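Local coordinates for protein pterin-4-alpha-carbinolamine dehydratase MoaB2 (Mycobacterium marinum, PDB 3RFQ) that probably takes part in molybdenum cofactor biosynthesis as a MogA/MoaB-family protein, a family expected to bind molybdopterin, at residues G51-E56 with A162-M167; G31-V36 with A61-D66; V90-S95 with S150-N155; V38-A43 with A70-E75; V76-A81 with P108-E113. All blocks are in the same frame, centred on the assembly; numbering follows the deposited sequence.

In the fold
The five contacts belong to one three-layer alpha/beta fold. Contacts 2 and 3 are parallel strand pairs of the same sheet, side by side because strands 31-38 and 92-96 are neighbours: V36 N lies 2.9 Å from V94 O. Contact 1 packs two helices on one face of this sheet, V54 touching V35 and V94, and its D165 reaches a sodium ion shared with a second subunit. Contact 4 closes the far end of strands 31-38 and 63-71. From it the chain runs straight into helix 75-87 of contact 5, where E75 O lies 3.1 Å from S110 OG; contact 5 touches contact 3 through T111 and N155. Contacts 1 and 5 have centres about 20 Å apart.

Contact 1 (G51-E56 with A162-M167); sequences GPLVTE and AVRDGM. With NA (sodium ion), chain F.
L53 of helix 51-60 and V163 of helix 160-180 slide past each other in opposite directions, the two helices running nearly parallel with segment axes 10.4 Å apart. From CB, L53 CG stands anti to the backbone N (chi1 175°), and the two methyls then divide the work. CD1 comes to 3.6 Å from R164 NH1. CD2 lies over the centre of the same guanidinium, 4.1 Å above its plane, while also meeting V163 CG1 at 3.9 Å and the R164 CG methylene at 4.0 Å. The leucine crosses the arginine at about a right angle and covers one face of its flat group; R164 makes salt bridges to E60 and E56 of the second subunit. Beside it V54 CG2 packs against V163 CG1 at 3.6 Å, and V54 CG1 approaches M167 SD at 4.4 Å. One residue past R164, D165 turns to the other side of its helix, where OD1 binds a sodium ion at 2.9 Å; S129 and the D165 and S129 of the second subunit share that ion. V54 and V163 also rest on strand 92-96, the two helices forming a layer on one face of the sheet, as in an alpha/beta sandwich, with a subunit interface on its outer side.

Contact 2 (G31-V36 with A61-D66); sequences GRALVV and AGFVVD
R32 and D66 are brought together by torsions on both sides: R32 CG lies beside its backbone N (chi1 -76°), the arginine chain bends at chi3 (58°) to place NE, and D66 CG likewise sits beside its own backbone N. The arginine grips the carboxylate side-on in a two-bond salt bridge. NE donates to D66 OD1 at 3.1 Å, and NH1 donates to OD2 at 2.6 Å, each oxygen using its syn lone pair. The two bonds hold the planes nearly coplanar, 27° apart.

Beneath this clamp the backbones pair as parallel strands, R32 beside V64 and A33 beside V65. V64 N donates to G31 O at 2.9 Å, A33 N to V64 O at 2.8 Å and D66 N to A33 O at 2.8 Å. On the face holding A33 and V65, A33 CB packs against F63 CB at 4.0 Å. G62, at positive phi, closes helix 51-60 in a Schellman motif and leads into strand 63-71.

Strand 31-38, helix 51-60 and strand 63-71 make a beta-alpha-beta crossover: A33 and V65 touch L58 of that helix, and F63 reaches A174 and I178 of helix 160-180. On its other edge strand 31-38 hydrogen-bonds to strand 92-96, leaving 63-71 as the outermost strand within the chain.

Contact 3 (V90-S95 with S150-N155); sequences VDLVVS and STLVVN
V90 and T151 start the contact, the threonine hydroxyl donating to V90 O over a short 2.5 Å. At the next residue D91 O accepts from L152 N at 2.8 Å, while the D91 carboxylate turns to R32 N of the neighbouring strand. L92 then pairs with L152: on the same face and both with CG anti to the backbone N, the two side chains lie side by side and point the same way, with L92 CD1 3.9 Å from L152 CD2. V93 uses both backbone polar groups, its N donating to L152 O at 2.7 Å and its O accepting from V154 N at 2.8 Å. On the opposite face from the leucines V93 CG2 crosses to T151 CG2 at 3.8 Å. V94 stands beside V154, back on the leucine side, and S95 N closes the ladder on V154 O. The S95 hydroxyl sits between the backbone N and the carbonyl carbon (chi1 67°), where it receives N155 ND2 at 2.9 Å. That amide is also held elsewhere, OD1 by L144 N and ND2 by T111 OG1, so its orientation is set from several directions.

L152 packs on A174 and I177, and V154 on L170, of helix 160-180. V93 packs on helix 75-87, and V153, S95 and N155 on helix 107-114. Two buried parallel strands with helices on both faces are the central core of an alpha/beta sandwich of the MogA/MoaB family.

Contact 4 (V38-A43 with A70-E75); sequences VDDRTA and AVEADE
V38 and V71 form the last parallel bridge between strands 31-38 and 63-71; the strands end here, one leading into helix 40-43 and the other into the turn before helix 75-87, and the two remain close. D39 N makes the closing backbone bond to V71 O at 3.0 Å. D39 is the N-cap of helix 40-43: its OD2 accepts from T42 N at 3.0 Å and from T42 OG1 at 2.7 Å, the two donors approaching from opposite faces of the carboxylate plane.

D40 reaches across to the turn at E72 and A73. Its CG lies beside the backbone N (chi1 -77°), and OD1 accepts from A73 N at 2.8 Å, on the syn side but 35° out of the carboxylate plane. A73 is the centre of an inverse gamma turn, and its CA packs 3.8 Å from V38 CG1. Around these bonds A43 CB lies 3.5 Å from E72 N, while T42 CG2 touches A70 CB.

D40 OD1 also takes a salt bridge from R104, so one oxygen is shared by a backbone amide and a guanidinium. With E72 OE2 4.4 Å from D40 OD1, the arginine probably offsets some of the repulsion between these like charges, while D39 N to V71 O and A73 N to D40 OD1 join the two segments.

Contact 5 (V76-A81 with P108-E113); sequences VDIRNA and PESTRE
I78 and S110 form the tight part of a helix pair on one face of the alpha/beta sandwich, helix 75-87 against helix 107-114, with segment axes 8.6 Å apart and crossing at -41°. The small S110 lies where the helices come closest, its CA 5.2 Å from R79 CA. S110 CB lies 3.7 Å from I78 CG2, and S110 OG is 3.7 Å from I78 CB. This buried hydroxyl has two carbonyls within hydrogen-bonding reach, E75 O at the start of helix 75-87 and V106 O just before its own helix, which must share its single proton. I78 has V71 of strand 63-71 behind it.

The other half of the contact is looser, with no interlocking and no bond between its charged ends; E113 and the outer part of R79 make its solvent side. R79 leaves its helix with CG anti to the backbone N (chi1 -170°), bends at chi3 and lays its guanidinium beside the start of the E113 chain. NH2 comes to 3.3 Å from E113 CG, obliquely to the guanidinium plane. The carboxylate stands nearly at a right angle to the guanidinium, 84°, and R79 NH2 is 5.1 Å from E113 OE1. R79 pairs instead with E75 of its own helix. The end of the E109 side chain leads away from the contact to a salt bridge with R142. The E109 carbonyl lies at the edge of the R79 guanidinium, in its plane, while R79 NE is buried without a polar partner in the model, 3.8 Å from S110 O.

Contact 1 (G51-E56 with A162-M167)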
# COMPACT_ATOMS: atom_id res chain seq x y z
N GLY C 51 21.29 16.38 -11.94
CA GLY C 51 21.19 17.74 -11.46
C GLY C 51 20.05 18.53 -12.09
O GLY C 51 19.16 19.02 -11.37
N PRO C 52 20.04 18.66 -13.44
CA PRO C 52 18.97 19.47 -14.06
C PRO C 52 17.55 18.97 -13.77
O PRO C 52 16.60 19.78 -13.63
CB PRO C 52 19.27 19.44 -15.58
CG PRO C 52 20.78 19.13 -15.67
CD PRO C 52 21.08 18.25 -14.41
N LEU C 53 17.41 17.64 -13.69
CA LEU C 53 16.09 17.07 -13.46
C LEU C 53 15.60 17.37 -12.04
O LEU C 53 14.47 17.86 -11.83
CB LEU C 53 16.05 15.56 -13.78
CG LEU C 53 14.73 14.86 -13.45
CD1 LEU C 53 13.51 15.50 -14.16
CD2 LEU C 53 14.81 13.35 -13.73
N VAL C 54 16.45 17.09 -11.05
CA VAL C 54 16.10 17.39 -9.65
C VAL C 54 15.83 18.90 -9.51
O VAL C 54 14.92 19.29 -8.80
CB VAL C 54 17.17 16.88 -8.60
CG1 VAL C 54 16.68 17.11 -7.15
CG2 VAL C 54 17.42 15.37 -8.79
N THR C 55 16.57 19.72 -10.24
CA THR C 55 16.40 21.16 -10.18
C THR C 55 15.01 21.54 -10.69
O THR C 55 14.31 22.33 -10.03
CB THR C 55 17.48 21.87 -10.99
OG1 THR C 55 18.75 21.57 -10.40
CG2 THR C 55 17.25 23.40 -11.03
N GLU C 56 14.64 20.99 -11.85
CA GLU C 56 13.32 21.18 -12.43
C GLU C 56 12.19 20.78 -11.47
O GLU C 56 11.23 21.53 -11.30
CB GLU C 56 13.18 20.39 -13.74
CG GLU C 56 11.81 20.52 -14.40
CD GLU C 56 11.48 19.36 -15.38
OE1 GLU C 56 12.37 18.56 -15.74
OE2 GLU C 56 10.33 19.28 -15.84
N ALA C 162 13.97 6.43 -10.20
CA ALA C 162 14.05 6.70 -8.72
C ALA C 162 13.94 8.19 -8.41
O ALA C 162 13.24 8.59 -7.49
CB ALA C 162 15.34 6.12 -8.09
N VAL C 163 14.65 9.00 -9.17
CA VAL C 163 14.61 10.43 -8.96
C VAL C 163 13.19 10.95 -9.18
O VAL C 163 12.64 11.68 -8.34
CB VAL C 163 15.58 11.17 -9.94
CG1 VAL C 163 15.29 12.67 -9.90
CG2 VAL C 163 17.02 10.86 -9.57
N ARG C 164 12.57 10.55 -10.27
CA ARG C 164 11.25 11.08 -10.54
C ARG C 164 10.25 10.63 -9.45
O ARG C 164 9.48 11.45 -8.89
CB ARG C 164 10.76 10.61 -11.91
CG ARG C 164 11.48 11.24 -13.07
CD ARG C 164 10.79 10.85 -14.37
NE ARG C 164 11.46 11.40 -15.55
CZ ARG C 164 11.40 12.67 -15.95
NH1 ARG C 164 10.72 13.58 -15.26
NH2 ARG C 164 12.04 13.02 -17.05
N ASP C 165 10.23 9.33 -9.17
CA ASP C 165 9.26 8.78 -8.24
C ASP C 165 9.52 9.26 -6.80
O ASP C 165 8.57 9.59 -6.08
CB ASP C 165 9.18 7.26 -8.34
CG ASP C 165 8.03 6.69 -7.55
OD1 ASP C 165 6.86 6.90 -7.93
OD2 ASP C 165 8.29 6.00 -6.53
N GLY C 166 10.80 9.31 -6.39
CA GLY C 166 11.20 9.85 -5.09
C GLY C 166 10.68 11.26 -4.87
O GLY C 166 10.17 11.56 -3.80
N MET C 167 10.81 12.12 -5.88
CA MET C 167 10.37 13.51 -5.77
C MET C 167 8.85 13.62 -5.69
O MET C 167 8.35 14.46 -4.95
CB MET C 167 10.91 14.36 -6.94
CG MET C 167 12.42 14.65 -6.91
SD MET C 167 13.01 15.44 -5.38
CE MET C 167 12.09 16.98 -5.37
NA NA F . 4.28 6.57 -6.71
O HOH W 1 10.73 16.38 -16.15
O HOH W 2 10.16 16.22 -16.67
O HOH W 3 5.36 8.56 -5.87
O HOH W 4 2.86 7.15 -4.37
O HOH W 5 4.10 6.21 -9.00
O HOH W 6 4.21 3.89 -6.75

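Contact 2 (G31-V36 with A61-D66)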
# COMPACT_ATOMS: atom_id res chain seq x y z
N GLY C 31 10.99 27.19 0.17
CA GLY C 31 12.31 27.51 0.75
C GLY C 31 13.44 27.35 -0.25
O GLY C 31 13.20 27.30 -1.45
N ARG C 32 14.67 27.30 0.24
CA ARG C 32 15.85 27.13 -0.60
C ARG C 32 16.22 25.64 -0.66
O ARG C 32 16.19 24.94 0.36
CB ARG C 32 17.05 27.88 -0.01
CG ARG C 32 17.08 29.41 -0.17
CD ARG C 32 18.23 30.01 0.69
NE ARG C 32 19.55 29.47 0.34
CZ ARG C 32 20.62 29.50 1.14
NH1 ARG C 32 21.77 28.97 0.73
NH2 ARG C 32 20.56 30.04 2.35
N ALA C 33 16.61 25.16 -1.84
CA ALA C 33 17.15 23.80 -1.95
C ALA C 33 18.53 23.71 -2.60
O ALA C 33 18.96 24.61 -3.34
CB ALA C 33 16.15 22.86 -2.64
N LEU C 34 19.21 22.60 -2.32
CA LEU C 34 20.47 22.26 -2.99
C LEU C 34 20.38 20.80 -3.44
O LEU C 34 19.85 19.96 -2.71
CB LEU C 34 21.66 22.41 -2.03
CG LEU C 34 23.05 22.10 -2.62
CD1 LEU C 34 23.56 23.30 -3.42
CD2 LEU C 34 24.08 21.74 -1.53
N VAL C 35 20.91 20.53 -4.62
CA VAL C 35 21.02 19.16 -5.14
C VAL C 35 22.47 18.69 -5.02
O VAL C 35 23.39 19.41 -5.37
CB VAL C 35 20.64 19.10 -6.63
CG1 VAL C 35 20.68 17.65 -7.14
CG2 VAL C 35 19.26 19.77 -6.88
N VAL C 36 22.67 17.49 -4.48
CA VAL C 36 24.00 16.88 -4.40
C VAL C 36 23.98 15.62 -5.25
O VAL C 36 23.29 14.67 -4.91
CB VAL C 36 24.39 16.53 -2.94
CG1 VAL C 36 25.76 15.82 -2.89
CG2 VAL C 36 24.42 17.78 -2.11
N ALA C 61 7.96 22.22 -7.35
CA ALA C 61 7.42 22.10 -6.00
C ALA C 61 7.54 23.40 -5.15
O ALA C 61 7.17 23.40 -3.99
CB ALA C 61 8.12 20.95 -5.30
N GLY C 62 8.07 24.49 -5.71
CA GLY C 62 8.15 25.78 -4.99
C GLY C 62 9.46 26.02 -4.26
O GLY C 62 9.54 26.93 -3.43
N PHE C 63 10.50 25.23 -4.55
CA PHE C 63 11.80 25.50 -3.98
C PHE C 63 12.65 26.39 -4.89
O PHE C 63 12.64 26.20 -6.11
CB PHE C 63 12.55 24.19 -3.67
CG PHE C 63 11.96 23.44 -2.52
CD1 PHE C 63 12.39 23.68 -1.22
CD2 PHE C 63 10.93 22.54 -2.73
CE1 PHE C 63 11.79 23.01 -0.15
CE2 PHE C 63 10.34 21.88 -1.67
CZ PHE C 63 10.78 22.10 -0.39
N VAL C 64 13.37 27.34 -4.30
CA VAL C 64 14.37 28.07 -5.05
C VAL C 64 15.68 27.28 -4.95
O VAL C 64 16.15 27.02 -3.84
CB VAL C 64 14.57 29.50 -4.48
CG1 VAL C 64 15.76 30.19 -5.13
CG2 VAL C 64 13.36 30.33 -4.76
N VAL C 65 16.23 26.87 -6.09
CA VAL C 65 17.40 25.98 -6.13
C VAL C 65 18.76 26.73 -6.19
O VAL C 65 19.08 27.36 -7.18
CB VAL C 65 17.26 24.96 -7.29
CG1 VAL C 65 18.48 24.01 -7.36
CG2 VAL C 65 15.99 24.17 -7.15
N ASP C 66 19.54 26.65 -5.10
CA ASP C 66 20.85 27.28 -5.01
C ASP C 66 21.75 26.84 -6.16
O ASP C 66 22.47 27.66 -6.74
CB ASP C 66 21.58 26.88 -3.71
CG ASP C 66 21.14 27.67 -2.49
OD1 ASP C 66 20.22 28.50 -2.58
OD2 ASP C 66 21.73 27.46 -1.41

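Contact 3 (V90-S95 with S150-N155)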
# COMPACT_ATOMS: atom_id res chain seq x y z
N VAL C 90 20.43 26.22 4.00
CA VAL C 90 19.58 25.63 2.97
C VAL C 90 18.43 24.88 3.67
O VAL C 90 18.67 24.23 4.71
CB VAL C 90 20.42 24.64 2.13
CG1 VAL C 90 19.58 23.86 1.16
CG2 VAL C 90 21.59 25.38 1.39
N ASP C 91 17.20 24.95 3.14
CA ASP C 91 16.08 24.26 3.80
C ASP C 91 15.99 22.76 3.47
O ASP C 91 15.62 21.96 4.34
CB ASP C 91 14.73 24.93 3.52
CG ASP C 91 14.72 26.39 3.93
OD1 ASP C 91 14.74 26.70 5.16
OD2 ASP C 91 14.70 27.21 3.00
N LEU C 92 16.31 22.42 2.22
CA LEU C 92 16.18 21.06 1.68
C LEU C 92 17.39 20.67 0.86
O LEU C 92 17.71 21.33 -0.13
CB LEU C 92 14.92 20.93 0.81
CG LEU C 92 14.73 19.58 0.08
CD1 LEU C 92 14.78 18.38 1.05
CD2 LEU C 92 13.45 19.53 -0.74
N VAL C 93 18.07 19.61 1.28
CA VAL C 93 19.08 18.98 0.44
C VAL C 93 18.55 17.64 -0.10
O VAL C 93 18.16 16.78 0.67
CB VAL C 93 20.42 18.77 1.19
CG1 VAL C 93 21.49 18.09 0.25
CG2 VAL C 93 20.95 20.08 1.73
N VAL C 94 18.56 17.48 -1.42
CA VAL C 94 18.25 16.20 -2.04
C VAL C 94 19.57 15.73 -2.65
O VAL C 94 20.14 16.43 -3.48
CB VAL C 94 17.15 16.37 -3.13
CG1 VAL C 94 16.87 15.07 -3.84
CG2 VAL C 94 15.86 16.92 -2.53
N SER C 95 20.09 14.58 -2.21
CA SER C 95 21.25 13.94 -2.87
C SER C 95 20.73 12.85 -3.82
O SER C 95 19.66 12.31 -3.61
CB SER C 95 22.22 13.34 -1.84
OG SER C 95 21.64 12.24 -1.14
N SER C 150 18.76 23.05 10.88
CA SER C 150 17.43 23.38 10.37
C SER C 150 17.21 22.90 8.92
O SER C 150 16.28 23.34 8.24
CB SER C 150 17.19 24.89 10.48
OG SER C 150 17.10 25.23 11.85
N THR C 151 18.06 21.99 8.48
CA THR C 151 18.02 21.52 7.11
C THR C 151 17.48 20.11 7.00
O THR C 151 17.99 19.19 7.65
CB THR C 151 19.43 21.56 6.47
OG1 THR C 151 19.93 22.91 6.49
CG2 THR C 151 19.39 21.04 5.02
N LEU C 152 16.47 19.94 6.15
CA LEU C 152 15.98 18.61 5.77
C LEU C 152 16.87 18.01 4.66
O LEU C 152 17.10 18.66 3.65
CB LEU C 152 14.49 18.67 5.34
CG LEU C 152 13.87 17.40 4.73
CD1 LEU C 152 13.81 16.18 5.70
CD2 LEU C 152 12.47 17.69 4.13
N VAL C 153 17.38 16.80 4.87
CA VAL C 153 18.25 16.11 3.90
C VAL C 153 17.60 14.79 3.53
O VAL C 153 17.23 14.02 4.41
CB VAL C 153 19.62 15.77 4.52
CG1 VAL C 153 20.55 15.00 3.54
CG2 VAL C 153 20.30 17.04 5.09
N VAL C 154 17.46 14.53 2.24
CA VAL C 154 16.84 13.30 1.74
C VAL C 154 17.76 12.66 0.71
O VAL C 154 18.22 13.34 -0.19
CB VAL C 154 15.44 13.62 1.11
CG1 VAL C 154 14.77 12.33 0.54
CG2 VAL C 154 14.52 14.27 2.20
N ASN C 155 18.11 11.38 0.88
CA ASN C 155 18.96 10.69 -0.09
C ASN C 155 18.05 9.93 -1.04
O ASN C 155 17.25 9.10 -0.60
CB ASN C 155 19.87 9.63 0.54
CG ASN C 155 20.75 10.13 1.70
OD1 ASN C 155 20.90 9.40 2.67
ND2 ASN C 155 21.37 11.33 1.59

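Contact 4 (V38-A43 with A70-E75)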
# COMPACT_ATOMS: atom_id res chain seq x y z
N VAL C 38 25.85 12.43 -6.30
CA VAL C 38 26.90 11.52 -5.91
C VAL C 38 27.13 10.60 -7.07
O VAL C 38 26.36 9.67 -7.30
CB VAL C 38 26.51 10.67 -4.69
CG1 VAL C 38 27.71 9.83 -4.23
CG2 VAL C 38 26.01 11.55 -3.57
N ASP C 39 28.20 10.85 -7.80
CA ASP C 39 28.55 10.04 -8.94
C ASP C 39 29.99 10.33 -9.35
O ASP C 39 30.38 11.50 -9.53
CB ASP C 39 27.58 10.31 -10.10
CG ASP C 39 27.85 9.41 -11.30
OD1 ASP C 39 27.55 8.19 -11.24
OD2 ASP C 39 28.37 9.92 -12.31
N ASP C 40 30.77 9.27 -9.51
CA ASP C 40 32.19 9.42 -9.79
C ASP C 40 32.47 10.06 -11.14
O ASP C 40 33.30 10.98 -11.23
CB ASP C 40 32.91 8.07 -9.70
CG ASP C 40 33.15 7.63 -8.26
OD1 ASP C 40 33.20 8.50 -7.35
OD2 ASP C 40 33.30 6.40 -8.06
N ARG C 41 31.78 9.60 -12.18
CA ARG C 41 32.07 10.07 -13.54
C ARG C 41 31.62 11.53 -13.71
O ARG C 41 32.28 12.31 -14.40
CB ARG C 41 31.48 9.13 -14.61
N THR C 42 30.51 11.89 -13.04
CA THR C 42 30.02 13.26 -13.01
C THR C 42 30.97 14.19 -12.23
O THR C 42 31.25 15.31 -12.67
CB THR C 42 28.58 13.34 -12.42
OG1 THR C 42 27.72 12.42 -13.10
CG2 THR C 42 28.01 14.76 -12.55
N ALA C 43 31.48 13.70 -11.09
CA ALA C 43 32.50 14.44 -10.34
C ALA C 43 33.76 14.74 -11.18
O ALA C 43 34.43 15.74 -10.94
CB ALA C 43 32.87 13.71 -9.06
N ALA C 70 28.45 18.41 -7.52
CA ALA C 70 28.82 17.05 -7.91
C ALA C 70 29.94 16.58 -6.99
O ALA C 70 30.91 17.31 -6.78
CB ALA C 70 29.27 16.99 -9.40
N VAL C 71 29.80 15.39 -6.42
CA VAL C 71 30.87 14.81 -5.62
C VAL C 71 31.08 13.35 -5.98
O VAL C 71 30.17 12.69 -6.50
CB VAL C 71 30.61 14.90 -4.10
CG1 VAL C 71 30.79 16.31 -3.61
CG2 VAL C 71 29.21 14.36 -3.74
N GLU C 72 32.29 12.87 -5.69
CA GLU C 72 32.65 11.48 -5.83
C GLU C 72 31.92 10.65 -4.78
O GLU C 72 31.47 11.18 -3.76
CB GLU C 72 34.15 11.28 -5.60
CG GLU C 72 35.06 11.84 -6.65
CD GLU C 72 36.51 11.62 -6.31
OE1 GLU C 72 37.24 12.61 -6.22
OE2 GLU C 72 36.94 10.45 -6.10
N ALA C 73 31.82 9.34 -5.04
CA ALA C 73 31.24 8.40 -4.09
C ALA C 73 32.28 8.16 -2.99
O ALA C 73 32.88 7.08 -2.88
CB ALA C 73 30.87 7.11 -4.78
N ASP C 74 32.50 9.20 -2.21
CA ASP C 74 33.51 9.21 -1.18
C ASP C 74 32.87 9.85 0.05
O ASP C 74 32.26 10.92 -0.04
CB ASP C 74 34.72 10.01 -1.65
CG ASP C 74 35.76 10.19 -0.57
OD1 ASP C 74 36.60 9.28 -0.41
OD2 ASP C 74 35.71 11.23 0.13
N GLU C 75 33.02 9.17 1.18
CA GLU C 75 32.34 9.51 2.43
C GLU C 75 32.66 10.92 2.90
O GLU C 75 31.76 11.66 3.29
CB GLU C 75 32.71 8.47 3.50
CG GLU C 75 31.57 8.08 4.41
CD GLU C 75 31.89 6.85 5.27
OE1 GLU C 75 32.40 5.83 4.71
OE2 GLU C 75 31.65 6.90 6.50

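Contact 5 (V76-A81 with P108-E113)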
# COMPACT_ATOMS: atom_id res chain seq x y z
N VAL C 76 33.93 11.28 2.86
CA VAL C 76 34.38 12.61 3.26
C VAL C 76 33.84 13.71 2.31
O VAL C 76 33.35 14.76 2.77
CB VAL C 76 35.93 12.66 3.38
CG1 VAL C 76 36.48 14.11 3.47
CG2 VAL C 76 36.38 11.83 4.59
N ASP C 77 33.89 13.45 1.01
CA ASP C 77 33.43 14.44 0.05
C ASP C 77 31.92 14.66 0.17
O ASP C 77 31.47 15.82 0.19
CB ASP C 77 33.87 14.13 -1.39
CG ASP C 77 35.40 14.26 -1.57
OD1 ASP C 77 36.08 14.84 -0.69
OD2 ASP C 77 35.93 13.77 -2.60
N ILE C 78 31.17 13.57 0.30
CA ILE C 78 29.72 13.66 0.47
C ILE C 78 29.39 14.40 1.76
O ILE C 78 28.61 15.34 1.76
CB ILE C 78 29.04 12.28 0.46
CG1 ILE C 78 29.34 11.54 -0.85
CG2 ILE C 78 27.56 12.44 0.63
CD1 ILE C 78 28.96 10.07 -0.80
N ARG C 79 30.04 14.01 2.85
CA ARG C 79 29.84 14.63 4.15
C ARG C 79 30.15 16.13 4.15
O ARG C 79 29.40 16.95 4.70
CB ARG C 79 30.69 13.90 5.18
CG ARG C 79 30.43 14.26 6.61
CD ARG C 79 31.33 13.39 7.50
NE ARG C 79 30.77 12.04 7.58
CZ ARG C 79 31.50 10.93 7.62
NH1 ARG C 79 32.83 11.02 7.55
NH2 ARG C 79 30.89 9.73 7.68
N ASN C 80 31.26 16.51 3.52
CA ASN C 80 31.60 17.92 3.39
C ASN C 80 30.58 18.72 2.59
O ASN C 80 30.29 19.86 2.94
CB ASN C 80 33.00 18.12 2.80
CG ASN C 80 34.11 17.80 3.80
OD1 ASN C 80 33.85 17.30 4.90
ND2 ASN C 80 35.36 18.07 3.41
N ALA C 81 30.06 18.15 1.50
CA ALA C 81 29.06 18.85 0.71
C ALA C 81 27.79 19.09 1.53
O ALA C 81 27.17 20.16 1.45
CB ALA C 81 28.74 18.08 -0.56
N PRO C 108 24.49 6.81 2.45
CA PRO C 108 23.79 6.74 3.76
C PRO C 108 24.72 6.87 4.97
O PRO C 108 24.35 7.54 5.93
CB PRO C 108 23.12 5.36 3.75
CG PRO C 108 23.04 5.00 2.25
CD PRO C 108 24.30 5.58 1.66
N GLU C 109 25.90 6.24 4.90
CA GLU C 109 26.90 6.31 5.97
C GLU C 109 27.39 7.76 6.16
O GLU C 109 27.54 8.21 7.30
CB GLU C 109 28.11 5.38 5.72
CG GLU C 109 27.84 3.88 5.87
CD GLU C 109 26.66 3.42 5.03
OE1 GLU C 109 26.71 3.57 3.78
OE2 GLU C 109 25.65 2.97 5.62
N SER C 110 27.65 8.45 5.05
CA SER C 110 28.01 9.88 5.09
C SER C 110 26.88 10.72 5.69
O SER C 110 27.13 11.63 6.50
CB SER C 110 28.31 10.43 3.69
OG SER C 110 29.35 9.71 3.05
N THR C 111 25.65 10.42 5.29
CA THR C 111 24.49 11.18 5.75
C THR C 111 24.20 10.97 7.24
O THR C 111 23.96 11.93 7.98
CB THR C 111 23.27 10.88 4.87
OG1 THR C 111 23.61 11.21 3.52
CG2 THR C 111 22.03 11.67 5.32
N ARG C 112 24.27 9.73 7.70
CA ARG C 112 23.94 9.41 9.09
C ARG C 112 24.73 10.27 10.09
O ARG C 112 24.19 10.68 11.11
CB ARG C 112 24.22 7.93 9.39
CG ARG C 112 23.58 7.41 10.69
CD ARG C 112 23.72 5.88 10.79
NE ARG C 112 22.97 5.15 9.75
CZ ARG C 112 23.49 4.38 8.80
NH1 ARG C 112 24.81 4.21 8.70
NH2 ARG C 112 22.70 3.77 7.93
N GLU C 113 25.99 10.52 9.77
CA GLU C 113 26.91 11.26 10.64
C GLU C 113 26.49 12.69 10.89
O GLU C 113 26.70 13.22 11.99
CB GLU C 113 28.31 11.26 10.04
CG GLU C 113 29.10 10.04 10.41
CD GLU C 113 29.15 9.83 11.91
OE1 GLU C 113 29.80 10.67 12.60
OE2 GLU C 113 28.54 8.83 12.38